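Local atomic coordinates of 4-alpha-glucanotransferase (Corynebacterium glutamicum, PDB entry 5B68), a protein that is an amylomaltase-type enzyme built around a TIM barrel, with a beta-sandwich domain in the N-terminal part of the chain. Residues 409-414 with 423-428; 233-238 with 384-389; 21-26 with 414-419. All coordinates share one frame; numbering follows the deposited sequence.

Interaction 1 of 3, residues 409-414 with 423-428; sequences ASVGAP and QDWSQP
With OG of Ser410 anti to its backbone N (chi1 -172°) and CG of Asp424 likewise anti to its own N (chi1 -179°), these two side chains meet across a beta hairpin formed by strand 409-413 and the short strand 423-424. Ser410 OG donates to Asp424 OD1 at 2.7 Å, through the syn lone pair of the carboxylate. Near the hairpin loop Ala413 and Gln423 form an antiparallel hydrogen-bonded pair, Ala413 N giving to Gln423 O at 2.9 Å and Gln423 N to Ala413 O at 3.0 Å, and Gly412 faces Asp424 as the adjoining non-hydrogen-bonded pair. Past Asp424 the register slips: Val411 O takes Trp425 N (2.8 Å), while Val411 N goes to Gln427 O (2.9 Å).

Gly412 lies over one face of the Trp425 indole, its CA 4.0 Å from the centroid of the five-membered ring in a CH-pi contact. Flanking it, Val411 CG1 approaches Trp425 CE3 obliquely at 3.7 Å, and Ala413 CB reaches CZ2 from a similarly oblique direction. Strand 467-472 pairs with 409-413 through backbone bonds of Ser410 with Met471 and Gly412 with Phe469, extending the hairpin into a four-stranded antiparallel sheet. His461 meets the Trp425 ring edge-to-face, and a bound BTB molecule lies close to the indole. Beside Val411, the contact buries Gln427 OE1 against CB of that valine at 3.8 Å, and this amide oxygen has no polar partner in the model.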
loop_
_atom_site.group_PDB
_atom_site.type_symbol
_atom_site.label_atom_id
_atom_site.label_comp_id
_atom_site.label_asym_id
_atom_site.label_seq_id
_atom_site.Cartn_x
_atom_site.Cartn_y
_atom_site.Cartn_z
ATOM N N ALA A 409 -11.989 -14.532 6.966
ATOM C CA ALA A 409 -12.202 -13.203 7.524
ATOM C C ALA A 409 -12.023 -12.210 6.366
ATOM O O ALA A 409 -11.329 -12.478 5.343
ATOM C CB ALA A 409 -11.192 -12.897 8.656
ATOM N N SER A 410 -12.608 -11.044 6.562
ATOM C CA SER A 410 -12.565 -10.001 5.582
ATOM C C SER A 410 -12.168 -8.701 6.313
ATOM O O SER A 410 -12.715 -8.367 7.366
ATOM C CB SER A 410 -13.946 -9.923 4.853
ATOM O OG SER A 410 -13.819 -9.032 3.778
ATOM N N VAL A 411 -11.255 -7.970 5.756
ATOM C CA VAL A 411 -10.734 -6.694 6.333
ATOM C C VAL A 411 -11.657 -5.519 6.087
ATOM O O VAL A 411 -12.217 -5.386 5.020
ATOM C CB VAL A 411 -9.341 -6.324 5.785
ATOM C CG1 VAL A 411 -8.830 -5.026 6.408
ATOM C CG2 VAL A 411 -8.354 -7.414 6.069
ATOM N N GLY A 412 -11.771 -4.651 7.090
ATOM C CA GLY A 412 -12.580 -3.449 6.897
ATOM C C GLY A 412 -12.393 -2.439 7.981
ATOM O O GLY A 412 -11.278 -2.232 8.466
ATOM N N ALA A 413 -13.492 -1.811 8.362
ATOM C CA ALA A 413 -13.457 -0.710 9.312
ATOM C C ALA A 413 -14.742 -0.690 10.174
ATOM O O ALA A 413 -15.815 -1.021 9.703
ATOM C CB ALA A 413 -13.303 0.554 8.536
ATOM N N PRO A 414 -14.617 -0.404 11.485
ATOM C CA PRO A 414 -15.829 -0.490 12.283
ATOM C C PRO A 414 -16.697 0.741 11.949
ATOM O O PRO A 414 -16.176 1.707 11.351
ATOM C CB PRO A 414 -15.351 -0.413 13.737
ATOM C CG PRO A 414 -13.999 0.220 13.660
ATOM C CD PRO A 414 -13.434 -0.055 12.277
ATOM N N GLN A 423 -17.321 -0.469 7.207
ATOM C CA GLN A 423 -16.929 -0.835 5.867
ATOM C C GLN A 423 -16.369 -2.235 5.785
ATOM O O GLN A 423 -15.731 -2.703 6.696
ATOM C CB GLN A 423 -15.877 0.112 5.351
ATOM C CG GLN A 423 -16.253 1.564 5.429
ATOM C CD GLN A 423 -15.056 2.446 5.238
ATOM O OE1 GLN A 423 -14.650 3.150 6.139
ATOM N NE2 GLN A 423 -14.471 2.394 4.063
ATOM N N ASP A 424 -16.603 -2.879 4.659
ATOM C CA ASP A 424 -15.950 -4.132 4.353
ATOM C C ASP A 424 -15.138 -3.896 3.100
ATOM O O ASP A 424 -15.699 -3.609 2.079
ATOM C CB ASP A 424 -17.004 -5.197 4.074
ATOM C CG ASP A 424 -16.406 -6.563 3.774
ATOM O OD1 ASP A 424 -15.201 -6.742 3.946
ATOM O OD2 ASP A 424 -17.166 -7.456 3.384
ATOM N N TRP A 425 -13.820 -4.018 3.181
ATOM C CA TRP A 425 -12.949 -3.805 2.031
ATOM C C TRP A 425 -12.728 -5.078 1.230
ATOM O O TRP A 425 -12.203 -5.041 0.149
ATOM C CB TRP A 425 -11.607 -3.230 2.468
ATOM C CG TRP A 425 -11.724 -1.970 3.213
ATOM C CD1 TRP A 425 -12.748 -1.113 3.172
ATOM C CD2 TRP A 425 -10.777 -1.417 4.127
ATOM N NE1 TRP A 425 -12.522 -0.059 3.996
ATOM C CE2 TRP A 425 -11.311 -0.223 4.598
ATOM C CE3 TRP A 425 -9.536 -1.822 4.598
ATOM C CZ2 TRP A 425 -10.647 0.578 5.505
ATOM C CZ3 TRP A 425 -8.881 -1.019 5.497
ATOM C CH2 TRP A 425 -9.440 0.156 5.948
ATOM N N SER A 426 -13.122 -6.191 1.825
ATOM C CA SER A 426 -13.181 -7.504 1.202
ATOM C C SER A 426 -11.869 -8.293 1.165
ATOM O O SER A 426 -11.840 -9.416 0.752
ATOM C CB SER A 426 -13.772 -7.397 -0.197
ATOM O OG SER A 426 -12.773 -7.106 -1.127
ATOM N N GLN A 427 -10.794 -7.703 1.640
ATOM C CA GLN A 427 -9.495 -8.344 1.544
ATOM C C GLN A 427 -9.302 -9.464 2.556
ATOM O O GLN A 427 -9.746 -9.336 3.667
ATOM C CB GLN A 427 -8.418 -7.290 1.718
ATOM C CG GLN A 427 -8.550 -6.134 0.749
ATOM C CD GLN A 427 -8.227 -4.822 1.389
ATOM O OE1 GLN A 427 -7.965 -4.763 2.570
ATOM N NE2 GLN A 427 -8.215 -3.770 0.608
ATOM N N PRO A 428 -8.595 -10.529 2.190
ATOM C CA PRO A 428 -8.245 -11.516 3.213
ATOM C C PRO A 428 -7.033 -11.062 4.021
ATOM O O PRO A 428 -6.047 -10.631 3.439
ATOM C CB PRO A 428 -7.945 -12.772 2.387
ATOM C CG PRO A 428 -7.413 -12.273 1.100
ATOM C CD PRO A 428 -8.136 -10.955 0.865
#

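Interaction 2 of 3, residues 233-238 with 384-389; sequences SPYLPT and MADLAV
Asp386 OD2 accepts a short hydrogen bond from Tyr235 OH, 2.6 Å away, and also makes a long, weak ion pair with Arg458. The phenol oxygen comes in on the syn side of the carboxylate, 32° out of its plane. OD2 itself lies near the plane of the tyrosine ring, at its edge; ring and carboxylate planes are turned 72° apart, and the two side chains cross at about a right angle. CG of Asp386 stands anti to its backbone N (chi1 -171°), which carries CG toward the tyrosine loop.

Asp386 belongs to strand 382-387 of the TIM-barrel sheet, while Tyr235 sits in the loop that follows the adjacent strand 215-218. A type I turn from Ser233 to Leu236 shapes that loop, reinforced by an ST turn in which Tyr235 N gives to Ser233 OG at 3.0 Å. Just past the strand end, the methyl of Ala388 fits against the turn: its CB is 4.2 Å from Tyr235 CD1 and equally far, 4.2 Å, from Pro237 CD. Ala388 is in turn held by its backbone, N to His222 and O to Arg240.

A bound BTB molecule lies beside the tyrosine. The short bond holds the phenol oxygen and so the direction of the side chain, while the nearly parallel His560 ring bears on how the ring is turned, consistent with a place in a pocket wall.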
loop_
_atom_site.group_PDB
_atom_site.type_symbol
_atom_site.label_atom_id
_atom_site.label_comp_id
_atom_site.label_asym_id
_atom_site.label_seq_id
_atom_site.Cartn_x
_atom_site.Cartn_y
_atom_site.Cartn_z
ATOM N N SER A 233 -10.139 0.033 -9.604
ATOM C CA SER A 233 -9.458 0.470 -8.369
ATOM C C SER A 233 -8.020 -0.011 -8.221
ATOM O O SER A 233 -7.750 -1.203 -8.115
ATOM C CB SER A 233 -10.211 0.078 -7.132
ATOM O OG SER A 233 -9.609 0.630 -5.983
ATOM N N PRO A 234 -7.090 0.922 -8.071
ATOM C CA PRO A 234 -5.762 0.454 -7.737
ATOM C C PRO A 234 -5.669 -0.199 -6.352
ATOM O O PRO A 234 -4.628 -0.792 -6.041
ATOM C CB PRO A 234 -4.933 1.727 -7.751
ATOM C CG PRO A 234 -5.706 2.713 -8.511
ATOM C CD PRO A 234 -7.132 2.382 -8.287
ATOM N N TYR A 235 -6.723 -0.079 -5.540
ATOM C CA TYR A 235 -6.692 -0.498 -4.170
ATOM C C TYR A 235 -7.362 -1.878 -4.014
ATOM O O TYR A 235 -7.469 -2.382 -2.912
ATOM C CB TYR A 235 -7.314 0.571 -3.227
ATOM C CG TYR A 235 -6.438 1.837 -3.104
ATOM C CD1 TYR A 235 -5.381 1.880 -2.208
ATOM C CD2 TYR A 235 -6.660 2.982 -3.939
ATOM C CE1 TYR A 235 -4.531 2.997 -2.120
ATOM C CE2 TYR A 235 -5.834 4.088 -3.867
ATOM C CZ TYR A 235 -4.786 4.110 -2.959
ATOM O OH TYR A 235 -3.993 5.238 -2.853
ATOM N N LEU A 236 -7.729 -2.536 -5.097
ATOM C CA LEU A 236 -8.138 -3.962 -4.977
ATOM C C LEU A 236 -7.453 -4.788 -6.039
ATOM O O LEU A 236 -8.101 -5.332 -6.931
ATOM C CB LEU A 236 -9.659 -4.106 -5.000
ATOM C CG LEU A 236 -10.186 -5.407 -4.359
ATOM C CD1 LEU A 236 -9.827 -5.504 -2.879
ATOM C CD2 LEU A 236 -11.687 -5.428 -4.501
ATOM N N PRO A 237 -6.132 -4.899 -5.923
ATOM C CA PRO A 237 -5.343 -5.626 -6.929
ATOM C C PRO A 237 -5.389 -7.114 -6.640
ATOM O O PRO A 237 -5.952 -7.524 -5.617
ATOM C CB PRO A 237 -3.945 -5.096 -6.688
ATOM C CG PRO A 237 -3.917 -4.910 -5.183
ATOM C CD PRO A 237 -5.247 -4.281 -4.896
ATOM N N THR A 238 -4.809 -7.881 -7.525
ATOM C CA THR A 238 -4.776 -9.378 -7.398
ATOM C C THR A 238 -3.556 -9.826 -6.605
ATOM O O THR A 238 -3.539 -10.936 -6.036
ATOM C CB THR A 238 -4.864 -10.064 -8.804
ATOM O OG1 THR A 238 -5.516 -11.359 -8.687
ATOM C CG2 THR A 238 -3.558 -10.208 -9.434
ATOM N N MET A 384 7.607 7.846 -5.855
ATOM C CA MET A 384 7.187 7.325 -4.579
ATOM C C MET A 384 5.971 6.447 -4.856
ATOM O O MET A 384 4.963 6.877 -5.326
ATOM C CB MET A 384 6.903 8.475 -3.606
ATOM C CG MET A 384 6.216 8.112 -2.316
ATOM S SD MET A 384 5.877 9.581 -1.324
ATOM C CE MET A 384 7.569 10.103 -1.087
ATOM N N ALA A 385 6.129 5.174 -4.563
ATOM C CA ALA A 385 5.103 4.195 -4.756
ATOM C C ALA A 385 4.080 4.200 -3.607
ATOM O O ALA A 385 4.326 4.745 -2.504
ATOM C CB ALA A 385 5.804 2.826 -4.915
ATOM N N ASP A 386 2.901 3.667 -3.875
ATOM C CA ASP A 386 1.822 3.545 -2.885
ATOM C C ASP A 386 1.480 2.054 -2.751
ATOM O O ASP A 386 1.292 1.400 -3.757
ATOM C CB ASP A 386 0.591 4.338 -3.355
ATOM C CG ASP A 386 -0.519 4.478 -2.309
ATOM O OD1 ASP A 386 -0.606 3.777 -1.290
ATOM O OD2 ASP A 386 -1.418 5.252 -2.563
ATOM N N LEU A 387 1.358 1.573 -1.515
ATOM C CA LEU A 387 1.073 0.133 -1.204
ATOM C C LEU A 387 -0.340 0.042 -0.739
ATOM O O LEU A 387 -0.694 0.578 0.312
ATOM C CB LEU A 387 2.017 -0.341 -0.126
ATOM C CG LEU A 387 1.883 -1.795 0.405
ATOM C CD1 LEU A 387 2.009 -2.812 -0.731
ATOM C CD2 LEU A 387 2.910 -1.983 1.504
ATOM N N ALA A 388 -1.191 -0.624 -1.520
ATOM C CA ALA A 388 -2.508 -0.913 -1.121
ATOM C C ALA A 388 -2.508 -1.780 0.188
ATOM O O ALA A 388 -1.506 -2.455 0.471
ATOM C CB ALA A 388 -3.174 -1.651 -2.280
ATOM N N VAL A 389 -3.599 -1.778 0.925
ATOM C CA VAL A 389 -3.726 -2.541 2.176
ATOM C C VAL A 389 -3.817 -4.063 1.941
ATOM O O VAL A 389 -3.461 -4.856 2.802
ATOM C CB VAL A 389 -5.016 -2.208 3.004
ATOM C CG1 VAL A 389 -4.757 -2.658 4.441
ATOM C CG2 VAL A 389 -5.323 -0.766 2.995
#

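Interaction 3 of 3, residues 21-26 with 414-419; sequences TDYKGA and PPDGYN
Pro414 lies over one face of the Tyr23 ring: its CD is 4.0 Å from the ring centroid, almost exactly above the centre, in a CH-pi contact. CG of the same proline is 4.1 Å from Tyr23 CD1, and Tyr482 of strand 481-484 touches both residues. At the edge of the ring, near its plane, Asp416 OD1 approaches Tyr23 CD2 at 3.6 Å with the carboxylate turned 44° from the ring. Pro414 and Asp22 are the buried, tightly packed part. Ala26 N gives to Asp22 OD1 at 2.6 Å from above the carboxylate plane, and Gly25 N to Asp22 O. CG of Asp22 stands between its backbone N and carbonyl carbon (chi1 65°).

Polar bonding across the contact is slacker than this packing. Tyr23 N reaches Pro415 O at 3.2 Å, a weak and bent bond. On the solvent side, the exposed Lys24 kinks at its third torsion, with NZ 4.0 Å from Pro415 CB; its approach to Asp416 O is weak and its geometry doubtful. Gly417, also exposed, adds backbone near the lysine stem.

Segment 21-26 contains a type I beta turn, Asp22 to Gly25, between strands 19-21 and 27-29. It docks by a proline-aromatic CH-pi contact on the connecting loop of the 409-424 beta hairpin, joining the N-terminal end of the chain to the part of the fold that holds the TIM barrel.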
loop_
_atom_site.group_PDB
_atom_site.type_symbol
_atom_site.label_atom_id
_atom_site.label_comp_id
_atom_site.label_asym_id
_atom_site.label_seq_id
_atom_site.Cartn_x
_atom_site.Cartn_y
_atom_site.Cartn_z
ATOM N N THR A 21 -13.412 0.115 20.806
ATOM C CA THR A 21 -14.134 1.334 20.628
ATOM C C THR A 21 -14.200 1.567 19.137
ATOM O O THR A 21 -13.224 1.393 18.423
ATOM C CB THR A 21 -13.456 2.506 21.321
ATOM O OG1 THR A 21 -13.285 2.185 22.702
ATOM C CG2 THR A 21 -14.320 3.736 21.202
ATOM N N ASP A 22 -15.379 1.910 18.663
ATOM C CA ASP A 22 -15.569 2.122 17.242
ATOM C C ASP A 22 -15.045 3.487 16.801
ATOM O O ASP A 22 -14.487 4.244 17.590
ATOM C CB ASP A 22 -17.032 1.947 16.853
ATOM C CG ASP A 22 -17.927 2.981 17.482
ATOM O OD1 ASP A 22 -17.399 3.959 18.045
ATOM O OD2 ASP A 22 -19.147 2.800 17.402
ATOM N N TYR A 23 -15.177 3.766 15.514
ATOM C CA TYR A 23 -14.730 5.027 14.962
ATOM C C TYR A 23 -15.610 6.208 15.373
ATOM O O TYR A 23 -15.286 7.348 15.097
ATOM C CB TYR A 23 -14.565 4.925 13.450
ATOM C CG TYR A 23 -13.258 4.295 13.021
ATOM C CD1 TYR A 23 -12.316 3.902 13.944
ATOM C CD2 TYR A 23 -12.977 4.092 11.688
ATOM C CE1 TYR A 23 -11.134 3.334 13.551
ATOM C CE2 TYR A 23 -11.790 3.523 11.290
ATOM C CZ TYR A 23 -10.878 3.149 12.231
ATOM O OH TYR A 23 -9.702 2.591 11.838
ATOM N N LYS A 24 -16.734 5.930 16.013
ATOM C CA LYS A 24 -17.560 6.985 16.576
ATOM C C LYS A 24 -17.462 7.034 18.101
ATOM O O LYS A 24 -18.228 7.721 18.751
ATOM C CB LYS A 24 -19.001 6.850 16.122
ATOM C CG LYS A 24 -19.772 5.763 16.827
ATOM C CD LYS A 24 -21.044 5.449 16.078
ATOM C CE LYS A 24 -20.757 5.172 14.620
ATOM N NZ LYS A 24 -21.981 4.778 13.884
ATOM N N GLY A 25 -16.529 6.278 18.663
ATOM C CA GLY A 25 -16.248 6.342 20.085
ATOM C C GLY A 25 -17.127 5.551 21.037
ATOM O O GLY A 25 -17.079 5.758 22.245
ATOM N N ALA A 26 -17.953 4.675 20.486
ATOM C CA ALA A 26 -18.791 3.749 21.246
ATOM C C ALA A 26 -18.047 2.497 21.770
ATOM O O ALA A 26 -17.136 2.013 21.114
ATOM C CB ALA A 26 -19.970 3.343 20.389
ATOM N N PRO A 414 -14.617 -0.404 11.485
ATOM C CA PRO A 414 -15.829 -0.490 12.283
ATOM C C PRO A 414 -16.697 0.741 11.949
ATOM O O PRO A 414 -16.176 1.707 11.351
ATOM C CB PRO A 414 -15.351 -0.413 13.737
ATOM C CG PRO A 414 -13.999 0.220 13.660
ATOM C CD PRO A 414 -13.434 -0.055 12.277
ATOM N N PRO A 415 -17.908 0.755 12.461
ATOM C CA PRO A 415 -18.869 1.802 12.154
ATOM C C PRO A 415 -18.355 3.170 12.562
ATOM O O PRO A 415 -17.587 3.332 13.491
ATOM C CB PRO A 415 -20.079 1.397 12.978
ATOM C CG PRO A 415 -20.007 -0.080 13.009
ATOM C CD PRO A 415 -18.554 -0.440 13.011
ATOM N N ASP A 416 -18.798 4.143 11.786
ATOM C CA ASP A 416 -18.231 5.464 11.633
ATOM C C ASP A 416 -19.345 6.441 11.878
ATOM O O ASP A 416 -20.504 6.048 11.872
ATOM C CB ASP A 416 -17.847 5.633 10.172
ATOM C CG ASP A 416 -16.456 6.113 9.983
ATOM O OD1 ASP A 416 -15.754 6.322 10.985
ATOM O OD2 ASP A 416 -16.066 6.288 8.819
ATOM N N GLY A 417 -19.016 7.702 12.124
ATOM C CA GLY A 417 -20.066 8.696 12.130
ATOM C C GLY A 417 -20.649 8.731 10.729
ATOM O O GLY A 417 -21.861 8.642 10.555
ATOM N N TYR A 418 -19.772 8.802 9.730
ATOM C CA TYR A 418 -20.172 8.781 8.323
ATOM C C TYR A 418 -20.718 7.466 7.764
ATOM O O TYR A 418 -21.754 7.452 7.118
ATOM C CB TYR A 418 -18.994 9.209 7.464
ATOM C CG TYR A 418 -19.277 9.176 5.990
ATOM C CD1 TYR A 418 -20.445 9.719 5.476
ATOM C CD2 TYR A 418 -18.373 8.605 5.107
ATOM C CE1 TYR A 418 -20.704 9.688 4.122
ATOM C CE2 TYR A 418 -18.620 8.572 3.754
ATOM C CZ TYR A 418 -19.782 9.113 3.268
ATOM O OH TYR A 418 -20.015 9.078 1.920
ATOM N N ASN A 419 -19.958 6.386 7.922
ATOM C CA ASN A 419 -20.413 5.082 7.467
ATOM C C ASN A 419 -21.036 4.407 8.654
ATOM O O ASN A 419 -20.340 3.890 9.512
ATOM C CB ASN A 419 -19.237 4.232 6.997
ATOM C CG ASN A 419 -18.754 4.598 5.617
ATOM O OD1 ASN A 419 -19.362 4.236 4.619
ATOM N ND2 ASN A 419 -17.628 5.278 5.554
#

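How the interactions relate
Interactions 1 and 3 share Pro414 and belong to one hairpin: the first pairs its strands, the second covers the start of its connecting loop with a turn from far earlier in the chain. Interaction 2 lies deepest, at the barrel strand ends, and touches interaction 1 where Leu236 packs on Ser426 and Gln427. Interactions 1 and 2 are buried, and both lie near a bound BTB; interaction 3 is partly exposed. Chemistry follows place: a backbone ladder with an indole cover in 409-414/423-428, one short phenol-carboxylate bond in 233-238/384-389, and CH-pi packing with weak polar links in 21-26/414-419.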